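Local coordinates for protein Cas13d (uncultured Ruminococcus sp, PDB 6IV9) that binds a CRISPR RNA as a Cas13d effector whose two HEPN domains govern crRNA maturation and target cleavage, at residues A[368-374]-A[412-416]; A[378-382]-A[440-446]; A[382-388]-A[447-451]. The protein carries 2 engineered substitutions. One frame throughout, in Å; residues are numbered along the deposited sequence.

Contact 1 (A[368-374]-A[412-416]). With nucleotides of chain B.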
loop_
_atom_site.group_PDB
_atom_site.type_symbol
_atom_site.label_atom_id
_atom_site.label_comp_id
_atom_site.label_asym_id
_atom_site.label_seq_id
_atom_site.Cartn_x
_atom_site.Cartn_y
_atom_site.Cartn_z
ATOM N N SER A 368 -9.298 -9.165 15.801
ATOM C CA SER A 368 -10.617 -8.536 16.082
ATOM C C SER A 368 -10.425 -7.222 16.835
ATOM O O SER A 368 -11.249 -6.353 16.713
ATOM C CB SER A 368 -11.539 -9.449 16.813
ATOM O OG SER A 368 -12.024 -10.437 15.953
ATOM N N GLN A 369 -9.285 -7.061 17.498
ATOM C CA GLN A 369 -8.942 -5.817 18.237
ATOM C C GLN A 369 -8.764 -4.654 17.250
ATOM O O GLN A 369 -8.787 -3.520 17.683
ATOM C CB GLN A 369 -7.710 -6.003 19.117
ATOM C CG GLN A 369 -6.411 -6.106 18.347
ATOM C CD GLN A 369 -6.112 -7.528 17.946
ATOM O OE1 GLN A 369 -6.963 -8.391 18.015
ATOM N NE2 GLN A 369 -4.901 -7.768 17.489
ATOM N N LYS A 370 -8.584 -4.972 15.974
ATOM C CA LYS A 370 -8.367 -3.950 14.922
ATOM C C LYS A 370 -9.680 -3.627 14.208
ATOM O O LYS A 370 -9.636 -2.940 13.201
ATOM C CB LYS A 370 -7.261 -4.408 13.981
ATOM C CG LYS A 370 -5.867 -4.239 14.543
ATOM C CD LYS A 370 -4.830 -4.831 13.668
ATOM C CE LYS A 370 -3.440 -4.496 14.134
ATOM N NZ LYS A 370 -2.447 -4.691 13.069
ATOM N N ASN A 371 -10.775 -4.192 14.701
ATOM C CA ASN A 371 -12.126 -3.928 14.158
ATOM C C ASN A 371 -13.067 -3.396 15.253
ATOM O O ASN A 371 -14.243 -3.653 15.157
ATOM C CB ASN A 371 -12.667 -5.114 13.370
ATOM C CG ASN A 371 -13.821 -4.691 12.501
ATOM O OD1 ASN A 371 -13.885 -3.548 12.086
ATOM N ND2 ASN A 371 -14.764 -5.581 12.284
ATOM N N LEU A 372 -12.525 -2.753 16.283
ATOM C CA LEU A 372 -13.268 -2.199 17.444
ATOM C C LEU A 372 -13.825 -0.787 17.184
ATOM O O LEU A 372 -14.774 -0.434 17.845
ATOM C CB LEU A 372 -12.282 -2.135 18.608
ATOM C CG LEU A 372 -12.387 -3.181 19.703
ATOM C CD1 LEU A 372 -13.066 -4.438 19.235
ATOM C CD2 LEU A 372 -11.032 -3.468 20.300
ATOM N N GLY A 373 -13.256 -0.025 16.251
ATOM C CA GLY A 373 -13.699 1.362 16.019
ATOM C C GLY A 373 -12.842 2.379 16.759
ATOM O O GLY A 373 -13.176 3.533 16.778
ATOM N N PHE A 374 -11.773 1.914 17.380
ATOM C CA PHE A 374 -10.768 2.767 18.055
ATOM C C PHE A 374 -9.457 1.983 18.145
ATOM O O PHE A 374 -9.481 0.787 18.021
ATOM C CB PHE A 374 -11.258 3.261 19.411
ATOM C CG PHE A 374 -11.788 2.164 20.281
ATOM C CD1 PHE A 374 -10.942 1.419 21.072
ATOM C CD2 PHE A 374 -13.129 1.854 20.278
ATOM C CE1 PHE A 374 -11.436 0.399 21.860
ATOM C CE2 PHE A 374 -13.623 0.839 21.069
ATOM C CZ PHE A 374 -12.772 0.112 21.850
ATOM N N PHE A 412 -8.146 -5.537 24.749
ATOM C CA PHE A 412 -9.034 -6.088 23.703
ATOM C C PHE A 412 -10.195 -6.845 24.350
ATOM O O PHE A 412 -11.328 -6.602 24.025
ATOM C CB PHE A 412 -8.228 -7.075 22.867
ATOM C CG PHE A 412 -9.025 -8.041 22.031
ATOM C CD1 PHE A 412 -10.025 -7.602 21.189
ATOM C CD2 PHE A 412 -8.744 -9.389 22.060
ATOM C CE1 PHE A 412 -10.743 -8.495 20.419
ATOM C CE2 PHE A 412 -9.459 -10.277 21.285
ATOM C CZ PHE A 412 -10.457 -9.828 20.470
ATOM N N CYS A 413 -9.891 -7.710 25.304
ATOM C CA CYS A 413 -10.935 -8.503 25.995
ATOM C C CYS A 413 -11.890 -7.577 26.754
ATOM O O CYS A 413 -13.069 -7.832 26.783
ATOM C CB CYS A 413 -10.288 -9.533 26.904
ATOM S SG CYS A 413 -9.513 -10.872 25.972
ATOM N N ASN A 414 -11.364 -6.501 27.297
ATOM C CA ASN A 414 -12.188 -5.552 28.070
ATOM C C ASN A 414 -13.286 -4.975 27.185
ATOM O O ASN A 414 -14.405 -4.903 27.641
ATOM C CB ASN A 414 -11.339 -4.380 28.530
ATOM C CG ASN A 414 -12.137 -3.384 29.329
ATOM O OD1 ASN A 414 -12.553 -3.679 30.431
ATOM N ND2 ASN A 414 -12.359 -2.217 28.770
ATOM N N TYR A 415 -12.950 -4.584 25.961
ATOM C CA TYR A 415 -13.944 -3.951 25.066
ATOM C C TYR A 415 -14.705 -4.951 24.197
ATOM O O TYR A 415 -15.774 -4.619 23.734
ATOM C CB TYR A 415 -13.220 -2.938 24.191
ATOM C CG TYR A 415 -12.735 -1.730 24.935
ATOM C CD1 TYR A 415 -13.625 -0.793 25.408
ATOM C CD2 TYR A 415 -11.393 -1.519 25.154
ATOM C CE1 TYR A 415 -13.194 0.328 26.080
ATOM C CE2 TYR A 415 -10.942 -0.400 25.816
ATOM C CZ TYR A 415 -11.851 0.523 26.283
ATOM O OH TYR A 415 -11.431 1.628 26.924
ATOM N N TYR A 416 -14.100 -6.090 23.909
ATOM C CA TYR A 416 -14.715 -7.099 23.021
ATOM C C TYR A 416 -15.687 -8.012 23.764
ATOM O O TYR A 416 -16.597 -8.504 23.139
ATOM C CB TYR A 416 -13.619 -7.950 22.401
ATOM C CG TYR A 416 -14.056 -8.878 21.308
ATOM C CD1 TYR A 416 -14.550 -8.395 20.114
ATOM C CD2 TYR A 416 -13.938 -10.240 21.463
ATOM C CE1 TYR A 416 -14.922 -9.248 19.096
ATOM C CE2 TYR A 416 -14.324 -11.108 20.464
ATOM C CZ TYR A 416 -14.808 -10.611 19.272
ATOM O OH TYR A 416 -15.172 -11.471 18.291
ATOM P P C B 32 -10.507 6.899 15.396
ATOM O OP1 C B 32 -9.782 7.082 16.693
ATOM O OP2 C B 32 -9.984 7.560 14.205
ATOM O "O5'" C B 32 -10.700 5.355 15.170
ATOM C "C5'" C B 32 -9.764 4.515 14.479
ATOM C "C4'" C B 32 -10.401 3.197 14.206
ATOM O "O4'" C B 32 -11.466 3.378 13.250
ATOM C "C3'" C B 32 -9.482 2.192 13.548
ATOM O "O3'" C B 32 -8.715 1.494 14.522
ATOM C "C2'" C B 32 -10.463 1.286 12.842
ATOM O "O2'" C B 32 -11.054 0.328 13.692
ATOM C "C1'" C B 32 -11.485 2.293 12.337
ATOM N N1 C B 32 -11.174 2.811 10.987
ATOM C C2 C B 32 -11.288 1.950 9.899
ATOM O O2 C B 32 -11.580 0.768 10.103
ATOM N N3 C B 32 -11.065 2.424 8.656
ATOM C C4 C B 32 -10.756 3.710 8.477
ATOM N N4 C B 32 -10.564 4.138 7.228
ATOM C C5 C B 32 -10.707 4.632 9.563
ATOM C C6 C B 32 -10.917 4.141 10.794
ATOM P P C B 33 -7.152 1.372 14.373
ATOM O OP1 C B 33 -6.686 0.475 15.453
ATOM O OP2 C B 33 -6.582 2.722 14.152
ATOM O "O5'" C B 33 -6.973 0.616 12.980
ATOM C "C5'" C B 33 -7.438 -0.732 12.806
ATOM C "C4'" C B 33 -7.344 -1.160 11.385
ATOM O "O4'" C B 33 -8.335 -0.451 10.605
ATOM C "C3'" C B 33 -6.042 -0.844 10.669
ATOM O "O3'" C B 33 -5.057 -1.815 10.961
ATOM C "C2'" C B 33 -6.478 -0.902 9.224
ATOM O "O2'" C B 33 -6.711 -2.223 8.766
ATOM C "C1'" C B 33 -7.814 -0.177 9.313
ATOM N N1 C B 33 -7.675 1.285 9.117
ATOM C C2 C B 33 -7.607 1.748 7.801
ATOM O O2 C B 33 -7.605 0.920 6.876
ATOM N N3 C B 33 -7.502 3.074 7.577
ATOM C C4 C B 33 -7.424 3.924 8.604
ATOM N N4 C B 33 -7.373 5.222 8.335
ATOM C C5 C B 33 -7.529 3.485 9.954
ATOM C C6 C B 33 -7.675 2.169 10.160
ATOM P P U B 34 -3.566 -1.373 11.126
ATOM O OP1 U B 34 -2.748 -2.611 11.236
ATOM O OP2 U B 34 -3.454 -0.308 12.098
ATOM O "O5'" U B 34 -3.310 -0.759 9.705
ATOM C "C5'" U B 34 -2.313 0.250 9.488
ATOM C "C4'" U B 34 -2.439 0.765 8.082
ATOM O "O4'" U B 34 -3.689 1.451 7.859
ATOM C "C3'" U B 34 -1.383 1.779 7.665
ATOM O "O3'" U B 34 -0.206 1.029 7.331
ATOM C "C2'" U B 34 -2.058 2.414 6.459
ATOM O "O2'" U B 34 -1.928 1.565 5.328
ATOM C "C1'" U B 34 -3.497 2.519 6.963
ATOM N N1 U B 34 -3.772 3.769 7.695
ATOM C C2 U B 34 -3.854 4.898 6.913
ATOM O O2 U B 34 -3.691 4.874 5.708
ATOM N N3 U B 34 -4.105 6.048 7.593
ATOM C C4 U B 34 -4.282 6.193 8.946
ATOM O O4 U B 34 -4.570 7.291 9.386
ATOM C C5 U B 34 -4.214 4.977 9.694
ATOM C C6 U B 34 -3.937 3.832 9.056
#

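Contact 2 (A[378-382]-A[440-446]). With nucleotides of chain B.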
loop_
_atom_site.group_PDB
_atom_site.type_symbol
_atom_site.label_atom_id
_atom_site.label_comp_id
_atom_site.label_asym_id
_atom_site.label_seq_id
_atom_site.Cartn_x
_atom_site.Cartn_y
_atom_site.Cartn_z
ATOM N N LYS A 378 -3.224 2.758 20.597
ATOM C CA LYS A 378 -3.164 4.167 21.045
ATOM C C LYS A 378 -3.527 4.254 22.527
ATOM O O LYS A 378 -2.916 5.034 23.219
ATOM C CB LYS A 378 -4.035 5.054 20.163
ATOM C CG LYS A 378 -3.743 6.536 20.273
ATOM C CD LYS A 378 -4.792 7.387 19.642
ATOM C CE LYS A 378 -4.301 8.132 18.430
ATOM N NZ LYS A 378 -3.135 8.985 18.757
ATOM N N LEU A 379 -4.523 3.494 22.965
ATOM C CA LEU A 379 -4.916 3.516 24.390
ATOM C C LEU A 379 -3.748 3.010 25.237
ATOM O O LEU A 379 -3.411 3.667 26.204
ATOM C CB LEU A 379 -6.138 2.623 24.584
ATOM C CG LEU A 379 -7.448 3.193 24.066
ATOM C CD1 LEU A 379 -8.518 2.130 24.064
ATOM C CD2 LEU A 379 -7.881 4.389 24.888
ATOM N N ARG A 380 -3.141 1.903 24.833
ATOM C CA ARG A 380 -1.997 1.347 25.589
ATOM C C ARG A 380 -0.853 2.362 25.584
ATOM O O ARG A 380 -0.248 2.557 26.617
ATOM C CB ARG A 380 -1.558 0.014 24.985
ATOM C CG ARG A 380 -0.284 -0.544 25.589
ATOM C CD ARG A 380 0.891 -0.368 24.669
ATOM N NE ARG A 380 0.678 -1.153 23.474
ATOM C CZ ARG A 380 1.347 -1.002 22.353
ATOM N NH1 ARG A 380 2.257 -0.057 22.259
ATOM N NH2 ARG A 380 1.112 -1.802 21.335
ATOM N N GLU A 381 -0.596 2.994 24.446
ATOM C CA GLU A 381 0.500 3.987 24.371
ATOM C C GLU A 381 0.219 5.155 25.325
ATOM O O GLU A 381 1.138 5.606 25.949
ATOM C CB GLU A 381 0.670 4.487 22.943
ATOM C CG GLU A 381 1.432 3.538 22.054
ATOM C CD GLU A 381 1.471 3.977 20.600
ATOM O OE1 GLU A 381 2.339 3.500 19.876
ATOM O OE2 GLU A 381 0.629 4.795 20.199
ATOM N N LYS A 382 -1.010 5.644 25.379
ATOM C CA LYS A 382 -1.343 6.750 26.300
ATOM C C LYS A 382 -1.183 6.284 27.748
ATOM O O LYS A 382 -0.726 7.071 28.554
ATOM C CB LYS A 382 -2.737 7.302 26.011
ATOM C CG LYS A 382 -2.921 7.883 24.617
ATOM C CD LYS A 382 -3.405 9.314 24.606
ATOM C CE LYS A 382 -3.124 10.056 23.318
ATOM N NZ LYS A 382 -2.402 11.326 23.544
ATOM N N GLU A 440 -7.359 13.298 20.672
ATOM C CA GLU A 440 -6.253 12.884 21.572
ATOM C C GLU A 440 -6.740 12.946 23.021
ATOM O O GLU A 440 -6.421 12.051 23.774
ATOM C CB GLU A 440 -5.040 13.780 21.376
ATOM C CG GLU A 440 -4.358 13.571 20.046
ATOM C CD GLU A 440 -4.127 12.117 19.691
ATOM O OE1 GLU A 440 -3.181 11.533 20.225
ATOM O OE2 GLU A 440 -4.908 11.576 18.893
ATOM N N GLY A 441 -7.512 13.970 23.361
ATOM C CA GLY A 441 -8.062 14.129 24.715
ATOM C C GLY A 441 -8.977 12.979 25.067
ATOM O O GLY A 441 -8.975 12.556 26.196
ATOM N N ILE A 442 -9.762 12.514 24.110
ATOM C CA ILE A 442 -10.683 11.381 24.376
ATOM C C ILE A 442 -9.864 10.123 24.688
ATOM O O ILE A 442 -10.213 9.416 25.601
ATOM C CB ILE A 442 -11.667 11.219 23.210
ATOM C CG1 ILE A 442 -12.663 12.376 23.179
ATOM C CG2 ILE A 442 -12.361 9.882 23.282
ATOM C CD1 ILE A 442 -13.227 12.676 21.830
ATOM N N TYR A 443 -8.805 9.875 23.929
ATOM C CA TYR A 443 -7.943 8.700 24.173
ATOM C C TYR A 443 -7.281 8.841 25.547
ATOM O O TYR A 443 -7.198 7.876 26.274
ATOM C CB TYR A 443 -6.916 8.568 23.052
ATOM C CG TYR A 443 -7.411 7.791 21.863
ATOM C CD1 TYR A 443 -7.363 6.415 21.858
ATOM C CD2 TYR A 443 -7.955 8.421 20.764
ATOM C CE1 TYR A 443 -7.819 5.681 20.786
ATOM C CE2 TYR A 443 -8.423 7.702 19.680
ATOM C CZ TYR A 443 -8.349 6.324 19.691
ATOM O OH TYR A 443 -8.795 5.586 18.651
ATOM N N ALA A 444 -6.823 10.045 25.859
ATOM C CA ALA A 444 -6.164 10.293 27.155
ATOM C C ALA A 444 -7.148 10.055 28.307
ATOM O O ALA A 444 -6.778 9.378 29.244
ATOM C CB ALA A 444 -5.603 11.683 27.156
ATOM N N ASP A 445 -8.375 10.556 28.214
ATOM C CA ASP A 445 -9.360 10.354 29.307
ATOM C C ASP A 445 -9.643 8.859 29.466
ATOM O O ASP A 445 -9.719 8.401 30.581
ATOM C CB ASP A 445 -10.648 11.136 29.064
ATOM C CG ASP A 445 -10.460 12.638 29.102
ATOM O OD1 ASP A 445 -9.462 13.085 29.653
ATOM O OD2 ASP A 445 -11.306 13.335 28.559
ATOM N N GLU A 446 -9.791 8.141 28.361
ATOM C CA GLU A 446 -10.059 6.686 28.416
ATOM C C GLU A 446 -8.870 5.961 29.054
ATOM O O GLU A 446 -9.100 5.066 29.822
ATOM C CB GLU A 446 -10.391 6.119 27.042
ATOM C CG GLU A 446 -10.987 4.739 27.101
ATOM C CD GLU A 446 -12.418 4.622 27.588
ATOM O OE1 GLU A 446 -13.014 5.640 27.885
ATOM O OE2 GLU A 446 -12.926 3.512 27.640
ATOM P P C B 32 -10.507 6.899 15.396
ATOM O OP1 C B 32 -9.782 7.082 16.693
ATOM O OP2 C B 32 -9.984 7.560 14.205
ATOM O "O5'" C B 32 -10.700 5.355 15.170
ATOM C "C5'" C B 32 -9.764 4.515 14.479
ATOM C "C4'" C B 32 -10.401 3.197 14.206
ATOM O "O4'" C B 32 -11.466 3.378 13.250
ATOM C "C3'" C B 32 -9.482 2.192 13.548
ATOM O "O3'" C B 32 -8.715 1.494 14.522
ATOM C "C2'" C B 32 -10.463 1.286 12.842
ATOM O "O2'" C B 32 -11.054 0.328 13.692
ATOM C "C1'" C B 32 -11.485 2.293 12.337
ATOM N N1 C B 32 -11.174 2.811 10.987
ATOM C C2 C B 32 -11.288 1.950 9.899
ATOM O O2 C B 32 -11.580 0.768 10.103
ATOM N N3 C B 32 -11.065 2.424 8.656
ATOM C C4 C B 32 -10.756 3.710 8.477
ATOM N N4 C B 32 -10.564 4.138 7.228
ATOM C C5 C B 32 -10.707 4.632 9.563
ATOM C C6 C B 32 -10.917 4.141 10.794
#

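Contact 3 (A[382-388]-A[447-451])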
loop_
_atom_site.group_PDB
_atom_site.type_symbol
_atom_site.label_atom_id
_atom_site.label_comp_id
_atom_site.label_asym_id
_atom_site.label_seq_id
_atom_site.Cartn_x
_atom_site.Cartn_y
_atom_site.Cartn_z
ATOM N N LYS A 382 -1.010 5.644 25.379
ATOM C CA LYS A 382 -1.343 6.750 26.300
ATOM C C LYS A 382 -1.183 6.284 27.748
ATOM O O LYS A 382 -0.726 7.071 28.554
ATOM C CB LYS A 382 -2.737 7.302 26.011
ATOM C CG LYS A 382 -2.921 7.883 24.617
ATOM C CD LYS A 382 -3.405 9.314 24.606
ATOM C CE LYS A 382 -3.124 10.056 23.318
ATOM N NZ LYS A 382 -2.402 11.326 23.544
ATOM N N MET A 383 -1.574 5.052 28.053
ATOM C CA MET A 383 -1.457 4.549 29.440
ATOM C C MET A 383 0.015 4.536 29.835
ATOM O O MET A 383 0.327 4.951 30.932
ATOM C CB MET A 383 -2.013 3.130 29.572
ATOM C CG MET A 383 -3.509 3.047 29.549
ATOM S SD MET A 383 -4.127 1.404 29.211
ATOM C CE MET A 383 -4.089 0.672 30.839
ATOM N N LEU A 384 0.869 4.032 28.965
ATOM C CA LEU A 384 2.315 3.974 29.260
ATOM C C LEU A 384 2.937 5.365 29.331
ATOM O O LEU A 384 3.871 5.528 30.085
ATOM C CB LEU A 384 3.015 3.079 28.244
ATOM C CG LEU A 384 2.614 1.616 28.337
ATOM C CD1 LEU A 384 3.555 0.749 27.539
ATOM C CD2 LEU A 384 2.565 1.172 29.775
ATOM N N GLU A 385 2.500 6.292 28.491
ATOM C CA GLU A 385 3.110 7.639 28.506
ATOM C C GLU A 385 2.850 8.367 29.821
ATOM O O GLU A 385 3.764 8.956 30.349
ATOM C CB GLU A 385 2.471 8.522 27.446
ATOM C CG GLU A 385 2.937 8.228 26.050
ATOM C CD GLU A 385 2.055 8.870 24.996
ATOM O OE1 GLU A 385 2.032 8.355 23.865
ATOM O OE2 GLU A 385 1.390 9.882 25.317
ATOM N N GLU A 386 1.591 8.454 30.210
ATOM C CA GLU A 386 1.189 9.138 31.457
ATOM C C GLU A 386 1.492 8.360 32.737
ATOM O O GLU A 386 1.847 8.999 33.713
ATOM C CB GLU A 386 -0.298 9.456 31.415
ATOM C CG GLU A 386 -0.630 10.538 30.422
ATOM C CD GLU A 386 0.356 11.689 30.364
ATOM O OE1 GLU A 386 0.977 11.882 29.295
ATOM O OE2 GLU A 386 0.488 12.389 31.373
ATOM N N TYR A 387 1.233 7.057 32.766
ATOM C CA TYR A 387 1.334 6.364 34.068
ATOM C C TYR A 387 2.327 5.210 34.122
ATOM O O TYR A 387 2.734 4.891 35.222
ATOM C CB TYR A 387 -0.039 5.825 34.452
ATOM C CG TYR A 387 -1.168 6.770 34.151
ATOM C CD1 TYR A 387 -1.450 7.823 34.995
ATOM C CD2 TYR A 387 -1.955 6.610 33.028
ATOM C CE1 TYR A 387 -2.478 8.701 34.725
ATOM C CE2 TYR A 387 -2.992 7.475 32.745
ATOM C CZ TYR A 387 -3.257 8.522 33.602
ATOM O OH TYR A 387 -4.272 9.389 33.357
ATOM N N GLY A 388 2.608 4.565 33.004
ATOM C CA GLY A 388 3.475 3.380 33.028
ATOM C C GLY A 388 4.775 3.629 32.325
ATOM O O GLY A 388 5.325 2.686 31.816
ATOM N N ALA A 447 -7.649 6.374 28.735
ATOM C CA ALA A 447 -6.429 5.741 29.281
ATOM C C ALA A 447 -6.405 5.897 30.805
ATOM O O ALA A 447 -5.984 4.989 31.484
ATOM C CB ALA A 447 -5.211 6.347 28.654
ATOM N N ALA A 448 -6.853 7.045 31.291
ATOM C CA ALA A 448 -6.893 7.300 32.743
ATOM C C ALA A 448 -7.834 6.301 33.409
ATOM O O ALA A 448 -7.459 5.758 34.427
ATOM C CB ALA A 448 -7.359 8.703 32.970
ATOM N N LYS A 449 -9.021 6.087 32.855
ATOM C CA LYS A 449 -9.948 5.093 33.448
ATOM C C LYS A 449 -9.333 3.698 33.341
ATOM O O LYS A 449 -9.481 2.912 34.269
ATOM C CB LYS A 449 -11.310 5.130 32.757
ATOM C CG LYS A 449 -11.983 6.490 32.721
ATOM C CD LYS A 449 -13.348 6.454 32.100
ATOM C CE LYS A 449 -13.685 7.692 31.305
ATOM N NZ LYS A 449 -15.135 7.988 31.336
ATOM N N LEU A 450 -8.687 3.409 32.216
ATOM C CA LEU A 450 -8.083 2.075 31.996
ATOM C C LEU A 450 -6.963 1.825 33.003
ATOM O O LEU A 450 -6.838 0.717 33.442
ATOM C CB LEU A 450 -7.606 1.963 30.549
ATOM C CG LEU A 450 -8.721 1.800 29.519
ATOM C CD1 LEU A 450 -8.172 1.851 28.112
ATOM C CD2 LEU A 450 -9.481 0.514 29.742
ATOM N N TRP A 451 -6.180 2.837 33.334
ATOM C CA TRP A 451 -5.069 2.648 34.293
ATOM C C TRP A 451 -5.595 2.227 35.662
ATOM O O TRP A 451 -5.021 1.335 36.241
ATOM C CB TRP A 451 -4.248 3.915 34.423
ATOM C CG TRP A 451 -3.016 3.682 35.228
ATOM C CD1 TRP A 451 -2.724 4.202 36.446
ATOM C CD2 TRP A 451 -1.898 2.866 34.863
ATOM N NE1 TRP A 451 -1.499 3.772 36.857
ATOM C CE2 TRP A 451 -0.968 2.951 35.911
ATOM C CE3 TRP A 451 -1.591 2.073 33.757
ATOM C CZ2 TRP A 451 0.245 2.278 35.885
ATOM C CZ3 TRP A 451 -0.392 1.408 33.733
ATOM C CH2 TRP A 451 0.510 1.506 34.783
#

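Contact 1 (A[368-374]-A[412-416])
Ser368 meets the Phe412 ring through its CB, which stands 3.8 Å from Phe412 CE1, while its OG turns to Asp362 on the preceding helix. Gln369 lies closer: its CB is 3.5 Å from Phe412 CD1, and a side chain bent at chi2 (-88°) brings OE1 back above the centre of the same ring, with NE2 held by the carbonyl of Phe363. Lys370 faces the other way, towards the RNA. Its chain, extended beyond CG, carries NZ to 2.8 Å from OP1 of U34 of chain B, a hydrogen bond between unlike charges. The 3-10 turn 368-370 and the loop after it, which link helices 353-366 and 376-386, thus form a thin layer between the crRNA backbone and helix 400-418 in this binary complex. Leu372 reaches the helix with both methyls, CD2 at the edge of the Phe412 ring, 4.3 Å from Phe412 CD1, and CD1 at the same distance from Tyr416 CD1. With an alanine at Phe412 the ring under Ser368 CB, Gln369 CB and Leu372 CD2 is gone, which is likely to open a gap there and let the turn shift on the helix. Gly373 has backbone angles that would jam a CB against the preceding carbonyl oxygen; its N gives a weak hydrogen bond to the ribose O2' of C32 of chain B. At Phe374 the ring drives edge-on into the face of Tyr415 in a T-shaped pair, planes at 70°, with Phe374 CZ 3.6 Å from Tyr415 CG. Asn414 ND2 lies on the opposite face, so the Tyr415 ring is sandwiched and its rotation restricted; the Tyr415 OH is hydrogen-bonded to Glu446.

Contact 2 (A[378-382]-A[440-446])
Lys378 lays its aliphatic chain over one face of the Tyr443 ring, with CD 3.3 Å from the ring centroid and only 6° off the normal, a well-centred CH-pi contact. CG is anti to the backbone N (chi1 -163°), which sends the chain across the ring, and bends at chi3 and chi4 then carry the ammonium group past it to Glu440. There Lys378 NZ forms a salt bridge, 2.9 Å from Glu440 OE1 on the syn lone pair of that oxygen, with a weaker bond to OE2. Lys382 NZ adds a weak bond of 3.4 Å to the same Glu440 OE1, making a network in which one carboxylate serves two lysines a helical turn apart. Lys382 CD meanwhile passes 3.9 Å from Tyr443 CB and packs beside Ala444. Segments 378-382 and 440-446 of helices 376-386 and 436-464 cross at -68°, their axes 8.8 Å apart, and Tyr443 points into the crossing. From this junction the phenol reaches the crRNA: Tyr443 OH donates to OP1 of C32 of chain B over 2.7 Å, the phosphate oxygen lying at the ring edge, in its plane. The same hydroxyl is also bonded to the backbone N of Ser375, so a residue just ahead of helix 376-386 helps to position it. Deeper in, Leu379 CD2 sits 3.7 Å from Tyr443 CD1 and equally close to Glu446 CB. The bend at chi2 of Glu446 carries its carboxylate to the hydroxyl of Tyr415 on helix 400-418, with which it hydrogen-bonds.

Contact 3 (A[382-388]-A[447-451])
Tyr387 and Trp451 make an offset stack, the phenol ring lying nearly parallel to the indole at 17°, with 4.6 Å between its centroid and that of the five-membered ring. The side chains run past each other in opposite directions, and each lends its CB to the other's ring: Tyr387 CB stands over the indole, 3.4 Å from the five-membered centroid, whereas Trp451 CB is off-centre above the phenol. With chi1 at -172°, the indole swings out opposite its backbone N and lies against Tyr387. Segments 382-386 and 447-451 of helices 376-386 and 436-464 cross at -79°; Tyr387 is the first residue to leave helical angles, and the carbonyl of Met383 accepts from both Tyr387 N and Gly388 N. Gly388 passes over the same indole face, where a CB would clash with Leu384 CD2. Apolar packing makes up most of the rest, and Tyr387 OH lies 3.2 Å from Ala448 CB. Ala447, small enough for the backbones to approach closely, places its CB 3.7 Å from Lys382 CB and 3.8 Å from Met383 CG. Met383 brings CE to 3.8 Å from Leu450 CB and to the edge of the indole, with Phe458 packing on both Met383 and Trp451.

How the contacts relate
Contacts 2 and 3 are successive parts of one crossing between helices 376-386 and 436-464; their centres are about 7 Å apart and Lys382 belongs to both. The centre of contact 1 lies about 14 Å from that of contact 2 and about 17 Å from that of contact 3; it joins the loop before helix 376-386 to helix 400-418. Along the chain the first segments follow one another from 368 to 388, then come 412-416 and finally 440-451, so all three interleave. Leu379 and Leu450 touch Tyr415, linking the three interfaces into one packed patch at the periphery of the chain. Contacts 1 and 2 reach the crRNA backbone, whereas the nearest atom of contact 3 is about 10 Å from the bound nucleic acid.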